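Local coordinates for protein BAT-2 beta-lactamase (Bacillus atrophaeus, PDB 6W5G) that hydrolyses the beta-lactam ring of antibiotics as a class D beta-lactamase, probably through an acyl-enzyme intermediate, and so is linked to antibiotic resistance, at residues A[181-186]-A[237-242]. Sequence-based numbering, arbitrary orientation.
Sequences HLYKED and SYIFVT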
# COMPACT_ATOMS: atom_id res chain seq x y z
N HIS A 181 -8.35 3.28 7.87
CA HIS A 181 -9.39 2.34 8.28
C HIS A 181 -8.80 0.98 8.63
O HIS A 181 -9.26 0.32 9.57
CB HIS A 181 -10.45 2.21 7.18
CG HIS A 181 -11.23 3.46 6.96
ND1 HIS A 181 -11.82 3.77 5.75
CD2 HIS A 181 -11.49 4.51 7.78
CE1 HIS A 181 -12.44 4.93 5.85
NE2 HIS A 181 -12.25 5.40 7.07
N LEU A 182 -7.78 0.54 7.89
CA LEU A 182 -7.11 -0.71 8.22
C LEU A 182 -6.39 -0.59 9.56
O LEU A 182 -6.46 -1.51 10.40
CB LEU A 182 -6.14 -1.08 7.11
CG LEU A 182 -5.27 -2.31 7.39
CD1 LEU A 182 -6.12 -3.53 7.71
CD2 LEU A 182 -4.32 -2.58 6.21
N TYR A 183 -5.68 0.52 9.78
CA TYR A 183 -5.00 0.74 11.05
C TYR A 183 -5.98 0.67 12.22
O TYR A 183 -5.72 -0.00 13.22
CB TYR A 183 -4.27 2.09 11.03
CG TYR A 183 -3.62 2.40 12.36
CD1 TYR A 183 -2.34 1.94 12.66
CD2 TYR A 183 -4.30 3.13 13.33
CE1 TYR A 183 -1.76 2.22 13.88
CE2 TYR A 183 -3.72 3.41 14.54
CZ TYR A 183 -2.45 2.95 14.81
OH TYR A 183 -1.86 3.22 16.03
N LYS A 184 -7.09 1.40 12.11
CA LYS A 184 -8.10 1.45 13.17
C LYS A 184 -9.02 0.24 13.18
O LYS A 184 -9.81 0.09 14.11
CB LYS A 184 -8.94 2.72 13.02
CG LYS A 184 -8.12 3.98 13.14
CD LYS A 184 -8.96 5.23 13.05
CE LYS A 184 -8.12 6.46 13.35
NZ LYS A 184 -8.85 7.72 13.04
N GLU A 185 -8.91 -0.63 12.17
CA GLU A 185 -9.76 -1.82 12.05
C GLU A 185 -11.24 -1.45 11.94
O GLU A 185 -12.13 -2.15 12.43
CB GLU A 185 -9.46 -2.87 13.11
CG GLU A 185 -7.97 -3.16 13.07
CD GLU A 185 -7.54 -4.36 13.86
OE1 GLU A 185 -8.38 -5.04 14.48
OE2 GLU A 185 -6.32 -4.61 13.85
N ASP A 186 -11.48 -0.32 11.28
CA ASP A 186 -12.81 0.12 10.86
C ASP A 186 -13.06 -0.34 9.42
O ASP A 186 -13.31 0.46 8.51
CB ASP A 186 -12.93 1.63 10.96
CG ASP A 186 -12.89 2.14 12.39
OD1 ASP A 186 -13.35 1.41 13.30
OD2 ASP A 186 -12.40 3.27 12.60
N SER A 237 1.40 7.36 16.52
CA SER A 237 1.33 6.65 15.25
C SER A 237 0.82 7.60 14.18
O SER A 237 0.10 8.56 14.48
CB SER A 237 0.46 5.40 15.34
OG SER A 237 -0.83 5.71 15.81
N TYR A 238 1.22 7.33 12.94
CA TYR A 238 0.97 8.22 11.82
C TYR A 238 0.69 7.39 10.58
O TYR A 238 1.36 6.39 10.34
CB TYR A 238 2.17 9.15 11.55
CG TYR A 238 2.67 9.88 12.79
CD1 TYR A 238 3.51 9.25 13.71
CD2 TYR A 238 2.30 11.20 13.03
CE1 TYR A 238 3.95 9.90 14.84
CE2 TYR A 238 2.75 11.87 14.16
CZ TYR A 238 3.57 11.22 15.06
OH TYR A 238 4.01 11.87 16.20
N ILE A 239 -0.31 7.81 9.80
CA ILE A 239 -0.64 7.22 8.50
C ILE A 239 0.01 8.08 7.43
O ILE A 239 -0.03 9.31 7.52
CB ILE A 239 -2.17 7.19 8.29
CG1 ILE A 239 -2.91 6.76 9.55
CG2 ILE A 239 -2.54 6.35 7.07
CD1 ILE A 239 -2.57 5.36 10.03
N PHE A 240 0.58 7.46 6.41
CA PHE A 240 1.19 8.25 5.35
C PHE A 240 0.85 7.69 3.97
O PHE A 240 0.59 6.49 3.80
CB PHE A 240 2.72 8.35 5.50
CG PHE A 240 3.39 7.01 5.58
CD1 PHE A 240 3.60 6.24 4.43
CD2 PHE A 240 3.81 6.51 6.80
CE1 PHE A 240 4.19 4.99 4.51
CE2 PHE A 240 4.42 5.26 6.88
CZ PHE A 240 4.61 4.51 5.73
N VAL A 241 0.87 8.57 2.99
CA VAL A 241 0.80 8.20 1.58
C VAL A 241 1.75 9.10 0.82
O VAL A 241 1.68 10.33 0.94
CB VAL A 241 -0.63 8.36 1.01
CG1 VAL A 241 -0.61 8.29 -0.52
CG2 VAL A 241 -1.56 7.31 1.60
N THR A 242 2.64 8.50 0.03
CA THR A 242 3.45 9.23 -0.94
C THR A 242 3.09 8.72 -2.32
O THR A 242 2.96 7.51 -2.53
CB THR A 242 4.93 9.02 -0.66
OG1 THR A 242 5.24 9.56 0.63
CG2 THR A 242 5.77 9.73 -1.72
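Tyr183, in the last turn of helix 172-184, reaches across to strand 236-244; of residues 181-186, it alone meets residues 237-242. The polar part lies at the end of its ring: Ser237 OG donates a hydrogen bond to Tyr183 OH, 2.7 Å long. Ser237 CB follows close behind, 3.3 Å from Tyr183 OH, and approaches the ring carbon CZ as well. Ser237 CB points toward the helix, and chi1 of 55°, with OG between the backbone N and carbonyl carbon, sets OG facing Tyr183 OH.

The apolar part sits at the root of the same side chain. Ile239 CD1 lies 3.8 Å from Tyr183 CB and 3.9 Å from Tyr183 CG, coming at the ring obliquely. With CG anti to the backbone N (chi1 176°), the tyrosine extends from the helix past Ile239 to Ser237, two residues before Ile239 on the strand. Phe230, on the adjacent strand 225-233, meets the Tyr183 ring edge-to-face, and Ile179, one turn before Tyr183 in the helix, packs on Ile239.

Just beyond Tyr183 the helix closes in a Schellman motif, with Glu185 at positive phi and Asp186 N bonded to His181 O, 2.9 Å. This is helix-on-sheet packing within the transpeptidase-like fold of the serine beta-lactamases: beside the packing of Ile179, Tyr183 ties the last helical turn to the strand. Apolar contact at CB and CG and the bond at OH hold its ring at both ends, and the hydroxyl hydrogen of buried Ser237 is spent on that bond.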